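Local coordinates for cellulose binding domain-containing protein (Clostridium clariflavum, PDB 4B96) that probably binds cellulose through this family 3b carbohydrate-binding module, the calcium-carrying C-terminal part of a longer membrane-associated protein from a biomass-sensing system, at residues Y44-D49 against G105-D110. Numbering follows the deposited sequence.
Sequences YYFKDD and GAITRD. With CA (calcium ion), chain E.
Asp-48 and Arg-109 reach for each other from opposite directions and meet in a salt bridge. Arg-109 NH2 gives a nearly straight bond to Asp-48 OD1 at 2.8 Å, while the acid sits at the edge of the guanidinium. It strikes the syn side of that oxygen from 23° out of the carboxylate plane. The two planes are twisted 54° apart, and the second leg, Arg-109 NE to Asp-48 OD2 at 3.4 Å, is weak. Arg-109 reaches Asp-48 on a chain extended from CG to NE; Thr-113 OG1 hydrogen-bonds its NH1, and the backbone N of Tyr-50 binds Asp-48 OD2. Deeper in, Ile-107 lays CD1 over one face of the Phe-46 ring, a CH-pi contact 4.0 Å from the centroid and displaced toward the CE1–CZ rim. These pairs join the two antiparallel sheets of the CBM3 beta-sandwich, strand 40-47 facing strand 100-109. Next to Asp-48, Lys-47 O binds the calcium ion at 2.2 Å, together with Asn-116 O, OD1 of Asp-119 and Asp-120, and three waters. One of these, water 1, donates to Asp-48 OD1 at 2.6 Å, which makes Asp-48 a second-shell residue of the metal and ties the salt bridge to a first-shell water.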
loop_
_atom_site.group_PDB
_atom_site.type_symbol
_atom_site.label_atom_id
_atom_site.label_comp_id
_atom_site.label_asym_id
_atom_site.label_seq_id
_atom_site.Cartn_x
_atom_site.Cartn_y
_atom_site.Cartn_z
ATOM N N TYR A 44 -1.625 11.729 7.004
ATOM C CA TYR A 44 -2.034 11.063 8.237
ATOM C C TYR A 44 -3.559 11.216 8.306
ATOM O O TYR A 44 -4.088 12.337 8.362
ATOM C CB TYR A 44 -1.370 11.736 9.433
ATOM C CG TYR A 44 -1.665 10.997 10.748
ATOM C CD1 TYR A 44 -2.898 11.168 11.408
ATOM C CD2 TYR A 44 -0.724 10.098 11.297
ATOM C CE1 TYR A 44 -3.172 10.452 12.598
ATOM C CE2 TYR A 44 -0.973 9.367 12.485
ATOM C CZ TYR A 44 -2.194 9.565 13.137
ATOM O OH TYR A 44 -2.503 8.856 14.275
ATOM N N TYR A 45 -4.275 10.111 8.263
ATOM C CA TYR A 45 -5.741 10.150 8.235
ATOM C C TYR A 45 -6.311 10.080 9.617
ATOM O O TYR A 45 -5.926 9.198 10.413
ATOM C CB TYR A 45 -6.268 8.954 7.478
ATOM C CG TYR A 45 -5.805 9.006 6.054
ATOM C CD1 TYR A 45 -6.572 9.668 5.097
ATOM C CD2 TYR A 45 -4.620 8.384 5.674
ATOM C CE1 TYR A 45 -6.160 9.757 3.816
ATOM C CE2 TYR A 45 -4.197 8.422 4.330
ATOM C CZ TYR A 45 -4.956 9.120 3.433
ATOM O OH TYR A 45 -4.573 9.217 2.124
ATOM N N PHE A 46 -7.257 10.976 9.903
ATOM C CA PHE A 46 -7.901 10.980 11.208
ATOM C C PHE A 46 -9.347 11.451 11.109
ATOM O O PHE A 46 -9.789 12.032 10.085
ATOM C CB PHE A 46 -7.081 11.806 12.199
ATOM C CG PHE A 46 -7.057 13.279 11.891
ATOM C CD1 PHE A 46 -6.186 13.811 10.903
ATOM C CD2 PHE A 46 -7.879 14.175 12.612
ATOM C CE1 PHE A 46 -6.135 15.187 10.620
ATOM C CE2 PHE A 46 -7.825 15.573 12.325
ATOM C CZ PHE A 46 -6.990 16.074 11.326
ATOM N N LYS A 47 -10.116 11.121 12.135
ATOM C CA LYS A 47 -11.527 11.520 12.156
ATOM C C LYS A 47 -11.678 12.514 13.307
ATOM O O LYS A 47 -11.440 12.165 14.452
ATOM C CB LYS A 47 -12.392 10.292 12.425
ATOM C CG LYS A 47 -13.911 10.572 12.345
ATOM C CD LYS A 47 -14.685 9.239 12.537
ATOM C CE LYS A 47 -16.205 9.387 12.285
ATOM N NZ LYS A 47 -16.806 10.290 13.270
ATOM N N ASP A 48 -12.105 13.739 13.032
ATOM C CA ASP A 48 -12.259 14.705 14.114
ATOM C C ASP A 48 -13.068 15.878 13.582
ATOM O O ASP A 48 -12.998 16.201 12.403
ATOM C CB ASP A 48 -10.892 15.176 14.581
ATOM C CG ASP A 48 -10.981 15.961 15.873
ATOM O OD1 ASP A 48 -11.191 15.324 16.932
ATOM O OD2 ASP A 48 -10.855 17.210 15.805
ATOM N N ASP A 49 -13.854 16.496 14.427
ATOM C CA ASP A 49 -14.788 17.529 13.950
ATOM C C ASP A 49 -14.439 18.946 14.444
ATOM O O ASP A 49 -15.261 19.866 14.335
ATOM C CB ASP A 49 -16.198 17.121 14.340
ATOM C CG ASP A 49 -17.103 16.887 13.104
ATOM O OD1 ASP A 49 -16.773 17.354 11.965
ATOM O OD2 ASP A 49 -18.179 16.287 13.292
ATOM N N GLY A 105 6.501 15.544 14.524
ATOM C CA GLY A 105 5.714 16.699 14.936
ATOM C C GLY A 105 4.342 16.267 15.375
ATOM O O GLY A 105 4.068 15.074 15.512
ATOM N N ALA A 106 3.481 17.255 15.597
ATOM C CA ALA A 106 2.186 17.012 16.178
ATOM C C ALA A 106 1.121 17.845 15.467
ATOM O O ALA A 106 1.426 18.877 14.814
ATOM C CB ALA A 106 2.236 17.392 17.698
ATOM N N ILE A 107 -0.140 17.435 15.622
ATOM C CA ILE A 107 -1.239 18.395 15.473
ATOM C C ILE A 107 -2.057 18.462 16.788
ATOM O O ILE A 107 -2.124 17.471 17.529
ATOM C CB ILE A 107 -2.205 17.986 14.322
ATOM C CG1 ILE A 107 -2.703 16.546 14.508
ATOM C CG2 ILE A 107 -1.537 18.227 12.969
ATOM C CD1 ILE A 107 -3.796 16.119 13.484
ATOM N N THR A 108 -2.655 19.613 17.062
ATOM C CA THR A 108 -3.400 19.835 18.303
ATOM C C THR A 108 -4.620 20.639 17.879
ATOM O O THR A 108 -4.586 21.303 16.844
ATOM C CB THR A 108 -2.530 20.687 19.294
ATOM O OG1 THR A 108 -2.035 21.862 18.604
ATOM C CG2 THR A 108 -1.310 19.869 19.778
ATOM N N ARG A 109 -5.687 20.586 18.659
ATOM C CA ARG A 109 -6.807 21.492 18.460
ATOM C C ARG A 109 -6.386 22.838 19.029
ATOM O O ARG A 109 -5.759 22.915 20.114
ATOM C CB ARG A 109 -8.053 21.017 19.223
ATOM C CG ARG A 109 -8.575 19.675 18.720
ATOM C CD ARG A 109 -9.793 19.356 19.569
ATOM N NE ARG A 109 -10.536 18.239 19.003
ATOM C CZ ARG A 109 -11.730 17.859 19.477
ATOM N NH1 ARG A 109 -12.255 18.485 20.543
ATOM N NH2 ARG A 109 -12.404 16.847 18.892
ATOM N N ASP A 110 -6.763 23.904 18.338
ATOM C CA ASP A 110 -6.421 25.241 18.792
ATOM C C ASP A 110 -6.980 25.526 20.178
ATOM O O ASP A 110 -6.423 26.356 20.911
ATOM C CB ASP A 110 -6.986 26.279 17.833
ATOM C CG ASP A 110 -6.501 27.680 18.151
ATOM O OD1 ASP A 110 -5.291 27.977 18.018
ATOM O OD2 ASP A 110 -7.332 28.491 18.540
HETATM CA CA CA E . -10.724 10.892 16.159
HETATM O O HOH W 1 -11.121 12.855 17.633
HETATM O O HOH W 2 -8.733 12.175 16.156
HETATM O O HOH W 3 -13.289 10.976 16.577
#